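Local coordinates for uncharacterized protein (Streptomyces malaysiense, PDB 6ZYL), which catalyses beta-hydroxylation of thioholgamide as a non-heme monooxygenase, and probably depends on iron and 2-oxoglutarate like other members of its family, at residues Y73-W85 with D106-P118. Residues are numbered along the deposited sequence; the frame is centred on the assembly and turned at random.
Sequences YAAFPKIHLVASW and DLLVWSTNLFIRP
V109 meets H80 over one face of the imidazole: its CG1 sits 3.8 Å from the ring centroid, 21° off the normal, a CH-pi contact offset toward the rim near NE2. The V109 carbonyl accepts from a water that also bonds H80 NE2 and accepts from K78 NZ, so backbone, ring and ammonium converge on one solvent molecule. At W110 the carbonyl takes K78 NZ directly (NZ to O 3.2 Å), the donor standing above the carbonyl plane; the same ammonium forms a salt bridge with E264, and R286 also binds this carbonyl. Next, CA of S111 lies 3.3 Å from P77 O, which receives its hydrogen bond from the following residue: T112 N to P77 O, 2.9 Å and nearly straight at 165°.

T112 turns OG1 between its backbone N and carbonyl carbon (chi1 49°), which brings the hydroxyl to the ring edge of H80, in plane, 2.9 Å from ND1. With both nitrogens engaged in plane, the imidazole's rotation appears fixed; an alanine at H80 would probably leave the T112 hydroxyl and the bridging water without this partner and would take away the ring face that V109 CG1 packs on.

Strand 107-117 belongs to the mixed sheet of a PhyH-family enzyme, consistent with the double-stranded beta-helix core of this family, and it pairs with strands 229-237 and 249-254. Residues 75-77, with a cis peptide before P77, run beside it. The N113 amide and the F76 ring are nearly parallel in plane but do not stack; OD1 touches F76 CB instead. L114 N gives a second strand-to-loop bond to A75 O at 2.8 Å, closer to the carbonyl plane than the T112 bond to P77 O. L114 then places CG 3.8 Å from I79 CD1, while its CD1 meets the edge of the W85 indole at CZ2.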
ATOM      1  N   TYR A  73       9.081  12.720  -2.382  1.00 23.82           N
ATOM      2  CA  TYR A  73       8.583  11.354  -2.505  1.00 23.05           C
ATOM      3  C   TYR A  73       8.819  10.566  -1.221  1.00 23.10           C
ATOM      4  O   TYR A  73       9.094   9.364  -1.243  1.00 23.18           O
ATOM      5  CB  TYR A  73       9.228  10.668  -3.704  1.00 22.62           C
ATOM      6  CG  TYR A  73       8.802  11.288  -5.014  1.00 23.26           C
ATOM      7  CD1 TYR A  73       7.595  10.940  -5.604  1.00 21.98           C
ATOM      8  CD2 TYR A  73       9.592  12.239  -5.648  1.00 24.00           C
ATOM      9  CE1 TYR A  73       7.191  11.510  -6.795  1.00 24.84           C
ATOM     10  CE2 TYR A  73       9.194  12.817  -6.843  1.00 22.77           C
ATOM     11  CZ  TYR A  73       7.992  12.448  -7.409  1.00 25.31           C
ATOM     12  OH  TYR A  73       7.586  13.011  -8.594  1.00 29.06           O
ATOM     13  N   ALA A  74       8.689  11.244  -0.081  1.00 24.79           N
ATOM     14  CA  ALA A  74       8.929  10.593   1.200  1.00 24.04           C
ATOM     15  C   ALA A  74       7.898   9.510   1.490  1.00 22.21           C
ATOM     16  O   ALA A  74       8.231   8.495   2.112  1.00 25.29           O
ATOM     17  CB  ALA A  74       8.928  11.632   2.322  1.00 26.71           C
ATOM     18  N   ALA A  75       6.656   9.693   1.044  1.00 22.76           N
ATOM     19  CA  ALA A  75       5.553   8.823   1.428  1.00 25.41           C
ATOM     20  C   ALA A  75       5.137   7.851   0.334  1.00 24.47           C
ATOM     21  O   ALA A  75       4.227   7.044   0.556  1.00 23.96           O
ATOM     22  CB  ALA A  75       4.342   9.668   1.839  1.00 20.62           C
ATOM     23  N   PHE A  76       5.765   7.906  -0.834  1.00 21.33           N
ATOM     24  CA  PHE A  76       5.393   7.054  -1.956  1.00 23.93           C
ATOM     25  C   PHE A  76       6.390   7.271  -3.093  1.00 21.24           C
ATOM     26  O   PHE A  76       7.036   8.317  -3.137  1.00 23.75           O
ATOM     27  CB  PHE A  76       3.984   7.382  -2.444  1.00 22.75           C
ATOM     28  CG  PHE A  76       3.918   8.642  -3.257  1.00 28.31           C
ATOM     29  CD1 PHE A  76       3.865   9.874  -2.631  1.00 29.86           C
ATOM     30  CD2 PHE A  76       3.929   8.598  -4.643  1.00 25.55           C
ATOM     31  CE1 PHE A  76       3.813  11.039  -3.364  1.00 33.21           C
ATOM     32  CE2 PHE A  76       3.878   9.764  -5.385  1.00 26.73           C
ATOM     33  CZ  PHE A  76       3.820  10.987  -4.744  1.00 31.04           C
ATOM     34  N   PRO A  77       6.549   6.328  -4.033  1.00 20.85           N
ATOM     35  CA  PRO A  77       5.947   4.994  -4.064  1.00 19.85           C
ATOM     36  C   PRO A  77       6.951   3.873  -3.839  1.00 18.52           C
ATOM     37  O   PRO A  77       6.627   2.705  -4.077  1.00 19.72           O
ATOM     38  CB  PRO A  77       5.375   4.920  -5.481  1.00 23.13           C
ATOM     39  CG  PRO A  77       6.402   5.713  -6.309  1.00 20.18           C
ATOM     40  CD  PRO A  77       7.100   6.696  -5.352  1.00 23.35           C
ATOM     41  N   LYS A  78       8.156   4.221  -3.395  1.00 18.47           N
ATOM     42  CA  LYS A  78       9.247   3.256  -3.298  1.00 23.64           C
ATOM     43  C   LYS A  78      10.028   3.445  -2.001  1.00 22.02           C
ATOM     44  O   LYS A  78      11.260   3.439  -1.982  1.00 19.52           O
ATOM     45  CB  LYS A  78      10.179   3.380  -4.504  1.00 21.86           C
ATOM     46  CG  LYS A  78       9.501   3.237  -5.855  1.00 22.06           C
ATOM     47  CD  LYS A  78       9.210   1.778  -6.180  1.00 18.75           C
ATOM     48  CE  LYS A  78       8.520   1.644  -7.530  1.00 19.89           C
ATOM     49  NZ  LYS A  78       8.472   0.233  -8.004  1.00 21.42           N
ATOM     50  N   ILE A  79       9.311   3.605  -0.889  1.00 22.41           N
ATOM     51  CA  ILE A  79       9.985   3.784   0.395  1.00 21.20           C
ATOM     52  C   ILE A  79      10.922   2.614   0.666  1.00 20.71           C
ATOM     53  O   ILE A  79      12.041   2.793   1.162  1.00 21.87           O
ATOM     54  CB  ILE A  79       8.955   3.944   1.527  1.00 24.05           C
ATOM     55  CG1 ILE A  79       7.941   5.038   1.197  1.00 21.64           C
ATOM     56  CG2 ILE A  79       9.658   4.262   2.845  1.00 24.81           C
ATOM     57  CD1 ILE A  79       6.762   5.090   2.160  1.00 23.03           C
ATOM     58  N   HIS A  80      10.486   1.400   0.327  1.00 21.56           N
ATOM     59  CA  HIS A  80      11.243   0.194   0.630  1.00 21.70           C
ATOM     60  C   HIS A  80      12.575   0.113  -0.102  1.00 23.39           C
ATOM     61  O   HIS A  80      13.387  -0.755   0.232  1.00 25.01           O
ATOM     62  CB  HIS A  80      10.400  -1.037   0.286  1.00 21.18           C
ATOM     63  CG  HIS A  80       9.926  -1.067  -1.137  1.00 22.07           C
ATOM     64  ND1 HIS A  80       8.975  -0.196  -1.623  1.00 21.01           N
ATOM     65  CD2 HIS A  80      10.269  -1.865  -2.175  1.00 22.82           C
ATOM     66  CE1 HIS A  80       8.755  -0.453  -2.899  1.00 23.01           C
ATOM     67  NE2 HIS A  80       9.526  -1.463  -3.260  1.00 24.82           N
ATOM     68  N   LEU A  81      12.818   0.972  -1.087  1.00 22.60           N
ATOM     69  CA  LEU A  81      14.083   0.944  -1.808  1.00 22.76           C
ATOM     70  C   LEU A  81      15.163   1.796  -1.147  1.00 22.46           C
ATOM     71  O   LEU A  81      16.337   1.658  -1.513  1.00 26.03           O
ATOM     72  CB  LEU A  81      13.882   1.412  -3.253  1.00 21.92           C
ATOM     73  CG  LEU A  81      12.970   0.563  -4.142  1.00 21.53           C
ATOM     74  CD1 LEU A  81      13.037   1.054  -5.593  1.00 24.47           C
ATOM     75  CD2 LEU A  81      13.316  -0.914  -4.070  1.00 24.25           C
ATOM     76  N   VAL A  82      14.807   2.646  -0.194  1.00 22.79           N
ATOM     77  CA  VAL A  82      15.790   3.512   0.465  1.00 23.99           C
ATOM     78  C   VAL A  82      15.783   3.398   1.979  1.00 27.01           C
ATOM     79  O   VAL A  82      16.789   3.764   2.618  1.00 29.27           O
ATOM     80  CB  VAL A  82      15.575   4.983   0.048  1.00 31.64           C
ATOM     81  CG1 VAL A  82      15.884   5.176  -1.423  1.00 31.54           C
ATOM     82  CG2 VAL A  82      14.152   5.425   0.372  1.00 25.52           C
ATOM     83  N   ALA A  83      14.713   2.926   2.612  1.00 23.98           N
ATOM     84  CA  ALA A  83      14.584   2.942   4.064  1.00 25.84           C
ATOM     85  C   ALA A  83      14.598   1.519   4.605  1.00 24.05           C
ATOM     86  O   ALA A  83      13.798   0.678   4.179  1.00 24.13           O
ATOM     87  CB  ALA A  83      13.300   3.656   4.491  1.00 25.77           C
ATOM     88  N   SER A  84      15.496   1.263   5.557  1.00 26.38           N
ATOM     89  CA  SER A  84      15.645  -0.087   6.089  1.00 28.13           C
ATOM     90  C   SER A  84      14.374  -0.559   6.788  1.00 23.56           C
ATOM     91  O   SER A  84      14.019  -1.741   6.710  1.00 23.60           O
ATOM     92  CB  SER A  84      16.833  -0.140   7.049  1.00 30.17           C
ATOM     93  OG  SER A  84      18.056   0.031   6.354  1.00 42.24           O
ATOM     94  N   TRP A  85      13.677   0.346   7.481  1.00 23.11           N
ATOM     95  CA  TRP A  85      12.466  -0.060   8.188  1.00 24.10           C
ATOM     96  C   TRP A  85      11.391  -0.523   7.211  1.00 22.20           C
ATOM     97  O   TRP A  85      10.678  -1.497   7.477  1.00 23.60           O
ATOM     98  CB  TRP A  85      11.946   1.085   9.061  1.00 23.29           C
ATOM     99  CG  TRP A  85      11.404   2.257   8.301  1.00 22.97           C
ATOM    100  CD1 TRP A  85      12.078   3.391   7.960  1.00 22.30           C
ATOM    101  CD2 TRP A  85      10.073   2.414   7.792  1.00 22.90           C
ATOM    102  NE1 TRP A  85      11.253   4.243   7.268  1.00 22.77           N
ATOM    103  CE2 TRP A  85      10.016   3.666   7.150  1.00 22.61           C
ATOM    104  CE3 TRP A  85       8.925   1.615   7.815  1.00 26.23           C
ATOM    105  CZ2 TRP A  85       8.860   4.140   6.536  1.00 23.33           C
ATOM    106  CZ3 TRP A  85       7.777   2.086   7.203  1.00 25.26           C
ATOM    107  CH2 TRP A  85       7.753   3.339   6.575  1.00 24.82           C
ATOM    108  N   ASP A 106       4.787 -16.819  -6.219  1.00 28.77           N
ATOM    109  CA  ASP A 106       5.603 -15.860  -6.957  1.00 28.34           C
ATOM    110  C   ASP A 106       5.087 -14.460  -6.655  1.00 25.26           C
ATOM    111  O   ASP A 106       3.974 -14.101  -7.057  1.00 22.29           O
ATOM    112  CB  ASP A 106       5.565 -16.148  -8.455  1.00 29.67           C
ATOM    113  CG  ASP A 106       6.008 -17.559  -8.786  1.00 31.50           C
ATOM    114  OD1 ASP A 106       7.002 -18.025  -8.192  1.00 31.32           O
ATOM    115  OD2 ASP A 106       5.362 -18.201  -9.638  1.00 40.28           O
ATOM    116  N   LEU A 107       5.904 -13.665  -5.964  1.00 24.18           N
ATOM    117  CA  LEU A 107       5.458 -12.373  -5.465  1.00 25.03           C
ATOM    118  C   LEU A 107       6.497 -11.294  -5.718  1.00 23.51           C
ATOM    119  O   LEU A 107       7.702 -11.546  -5.649  1.00 23.11           O
ATOM    120  CB  LEU A 107       5.165 -12.440  -3.961  1.00 25.70           C
ATOM    121  CG  LEU A 107       4.144 -13.472  -3.485  1.00 24.57           C
ATOM    122  CD1 LEU A 107       4.125 -13.536  -1.961  1.00 26.35           C
ATOM    123  CD2 LEU A 107       2.764 -13.147  -4.026  1.00 23.53           C
ATOM    124  N   LEU A 108       6.011 -10.085  -5.996  1.00 22.61           N
ATOM    125  CA  LEU A 108       6.844  -8.902  -6.116  1.00 24.00           C
ATOM    126  C   LEU A 108       6.178  -7.759  -5.365  1.00 21.32           C
ATOM    127  O   LEU A 108       4.951  -7.704  -5.254  1.00 21.01           O
ATOM    128  CB  LEU A 108       7.053  -8.502  -7.579  1.00 22.82           C
ATOM    129  CG  LEU A 108       7.687  -9.538  -8.505  1.00 25.00           C
ATOM    130  CD1 LEU A 108       6.612 -10.210  -9.338  1.00 25.82           C
ATOM    131  CD2 LEU A 108       8.732  -8.882  -9.389  1.00 29.26           C
ATOM    132  N   VAL A 109       6.999  -6.851  -4.847  1.00 19.04           N
ATOM    133  CA  VAL A 109       6.514  -5.610  -4.255  1.00 22.00           C
ATOM    134  C   VAL A 109       6.484  -4.550  -5.349  1.00 21.23           C
ATOM    135  O   VAL A 109       7.526  -4.204  -5.919  1.00 20.92           O
ATOM    136  CB  VAL A 109       7.394  -5.166  -3.078  1.00 22.88           C
ATOM    137  CG1 VAL A 109       6.957  -3.790  -2.587  1.00 20.30           C
ATOM    138  CG2 VAL A 109       7.333  -6.188  -1.952  1.00 22.79           C
ATOM    139  N   TRP A 110       5.294  -4.036  -5.646  1.00 20.99           N
ATOM    140  CA  TRP A 110       5.122  -3.063  -6.716  1.00 21.93           C
ATOM    141  C   TRP A 110       5.194  -1.625  -6.225  1.00 21.11           C
ATOM    142  O   TRP A 110       5.661  -0.752  -6.964  1.00 20.08           O
ATOM    143  CB  TRP A 110       3.783  -3.307  -7.421  1.00 19.88           C
ATOM    144  CG  TRP A 110       3.547  -2.434  -8.611  1.00 19.83           C
ATOM    145  CD1 TRP A 110       4.063  -2.596  -9.864  1.00 22.06           C
ATOM    146  CD2 TRP A 110       2.723  -1.267  -8.663  1.00 20.11           C
ATOM    147  NE1 TRP A 110       3.612  -1.597 -10.693  1.00 20.55           N
ATOM    148  CE2 TRP A 110       2.788  -0.767  -9.979  1.00 20.10           C
ATOM    149  CE3 TRP A 110       1.939  -0.591  -7.723  1.00 20.07           C
ATOM    150  CZ2 TRP A 110       2.101   0.377 -10.378  1.00 21.35           C
ATOM    151  CZ3 TRP A 110       1.257   0.543  -8.120  1.00 21.59           C
ATOM    152  CH2 TRP A 110       1.343   1.017  -9.437  1.00 23.12           C
ATOM    153  N   SER A 111       4.751  -1.355  -4.998  1.00 20.11           N
ATOM    154  CA  SER A 111       4.849  -0.014  -4.440  1.00 21.65           C
ATOM    155  C   SER A 111       4.673  -0.082  -2.930  1.00 21.37           C
ATOM    156  O   SER A 111       4.183  -1.075  -2.387  1.00 19.96           O
ATOM    157  CB  SER A 111       3.803   0.925  -5.049  1.00 22.82           C
ATOM    158  OG  SER A 111       2.572   0.829  -4.351  1.00 25.13           O
ATOM    159  N   THR A 112       5.090   0.990  -2.258  1.00 20.28           N
ATOM    160  CA  THR A 112       4.796   1.198  -0.847  1.00 21.20           C
ATOM    161  C   THR A 112       4.287   2.618  -0.657  1.00 24.23           C
ATOM    162  O   THR A 112       4.676   3.538  -1.384  1.00 22.53           O
ATOM    163  CB  THR A 112       6.017   0.955   0.057  1.00 21.70           C
ATOM    164  OG1 THR A 112       7.156   1.664  -0.444  1.00 21.81           O
ATOM    165  CG2 THR A 112       6.331  -0.538   0.138  1.00 21.62           C
ATOM    166  N   ASN A 113       3.406   2.785   0.326  1.00 24.50           N
ATOM    167  CA  ASN A 113       2.788   4.070   0.617  1.00 22.81           C
ATOM    168  C   ASN A 113       2.716   4.264   2.121  1.00 23.29           C
ATOM    169  O   ASN A 113       2.390   3.330   2.859  1.00 23.02           O
ATOM    170  CB  ASN A 113       1.366   4.164   0.039  1.00 24.58           C
ATOM    171  CG  ASN A 113       1.350   4.565  -1.417  1.00 30.34           C
ATOM    172  OD1 ASN A 113       1.358   5.751  -1.747  1.00 31.89           O
ATOM    173  ND2 ASN A 113       1.316   3.577  -2.300  1.00 29.19           N
ATOM    174  N   LEU A 114       3.018   5.477   2.572  1.00 19.95           N
ATOM    175  CA  LEU A 114       2.727   5.903   3.933  1.00 20.85           C
ATOM    176  C   LEU A 114       1.429   6.702   3.901  1.00 22.65           C
ATOM    177  O   LEU A 114       1.344   7.721   3.209  1.00 24.56           O
ATOM    178  CB  LEU A 114       3.865   6.742   4.511  1.00 22.49           C
ATOM    179  CG  LEU A 114       4.878   5.998   5.379  1.00 29.72           C
ATOM    180  CD1 LEU A 114       6.050   6.921   5.709  1.00 28.50           C
ATOM    181  CD2 LEU A 114       4.242   5.461   6.650  1.00 27.65           C
ATOM    182  N   PHE A 115       0.419   6.223   4.618  1.00 21.54           N
ATOM    183  CA  PHE A 115      -0.865   6.910   4.751  1.00 24.86           C
ATOM    184  C   PHE A 115      -0.966   7.373   6.200  1.00 25.09           C
ATOM    185  O   PHE A 115      -1.256   6.579   7.099  1.00 24.93           O
ATOM    186  CB  PHE A 115      -2.024   5.996   4.363  1.00 22.98           C
ATOM    187  CG  PHE A 115      -2.036   5.619   2.908  1.00 24.90           C
ATOM    188  CD1 PHE A 115      -1.936   6.591   1.924  1.00 25.23           C
ATOM    189  CD2 PHE A 115      -2.149   4.296   2.524  1.00 22.81           C
ATOM    190  CE1 PHE A 115      -1.947   6.247   0.586  1.00 22.57           C
ATOM    191  CE2 PHE A 115      -2.163   3.944   1.188  1.00 24.63           C
ATOM    192  CZ  PHE A 115      -2.062   4.922   0.217  1.00 23.88           C
ATOM    193  N   ILE A 116      -0.704   8.657   6.425  1.00 23.64           N
ATOM    194  CA  ILE A 116      -0.670   9.238   7.761  1.00 25.74           C
ATOM    195  C   ILE A 116      -1.803  10.246   7.875  1.00 26.40           C
ATOM    196  O   ILE A 116      -1.915  11.159   7.049  1.00 26.38           O
ATOM    197  CB  ILE A 116       0.686   9.904   8.054  1.00 27.57           C
ATOM    198  CG1 ILE A 116       1.814   8.877   7.933  1.00 27.10           C
ATOM    199  CG2 ILE A 116       0.685  10.536   9.437  1.00 28.51           C
ATOM    200  CD1 ILE A 116       3.184   9.489   7.732  1.00 32.61           C
ATOM    201  N   ARG A 117      -2.645  10.072   8.887  1.00 28.48           N
ATOM    202  CA  ARG A 117      -3.706  11.023   9.197  1.00 32.87           C
ATOM    203  C   ARG A 117      -3.383  11.668  10.536  1.00 27.01           C
ATOM    204  O   ARG A 117      -3.599  11.051  11.591  1.00 28.07           O
ATOM    205  CB  ARG A 117      -5.064  10.323   9.234  1.00 33.00           C
ATOM    206  CG  ARG A 117      -5.421   9.700   7.889  1.00 33.08           C
ATOM    207  CD  ARG A 117      -6.859   9.225   7.831  1.00 40.77           C
ATOM    208  NE  ARG A 117      -7.762  10.272   7.362  1.00 44.06           N
ATOM    209  CZ  ARG A 117      -7.979  10.559   6.082  1.00 43.68           C
ATOM    210  NH1 ARG A 117      -7.359   9.876   5.129  1.00 44.85           N
ATOM    211  NH2 ARG A 117      -8.820  11.530   5.755  1.00 46.98           N
ATOM    212  N   PRO A 118      -2.850  12.888  10.553  1.00 30.21           N
ATOM    213  CA  PRO A 118      -2.365  13.462  11.813  1.00 33.64           C
ATOM    214  C   PRO A 118      -3.514  13.802  12.750  1.00 27.35           C
ATOM    215  O   PRO A 118      -4.693  13.776  12.388  1.00 27.74           O
ATOM    216  CB  PRO A 118      -1.601  14.720  11.385  1.00 34.96           C
ATOM    217  CG  PRO A 118      -2.077  15.037  10.007  1.00 40.67           C
ATOM    218  CD  PRO A 118      -2.732  13.819   9.415  1.00 33.25           C
TER
HETATM  219  O   HOH W   1       8.750  -1.874  -5.915  1.00 22.21           O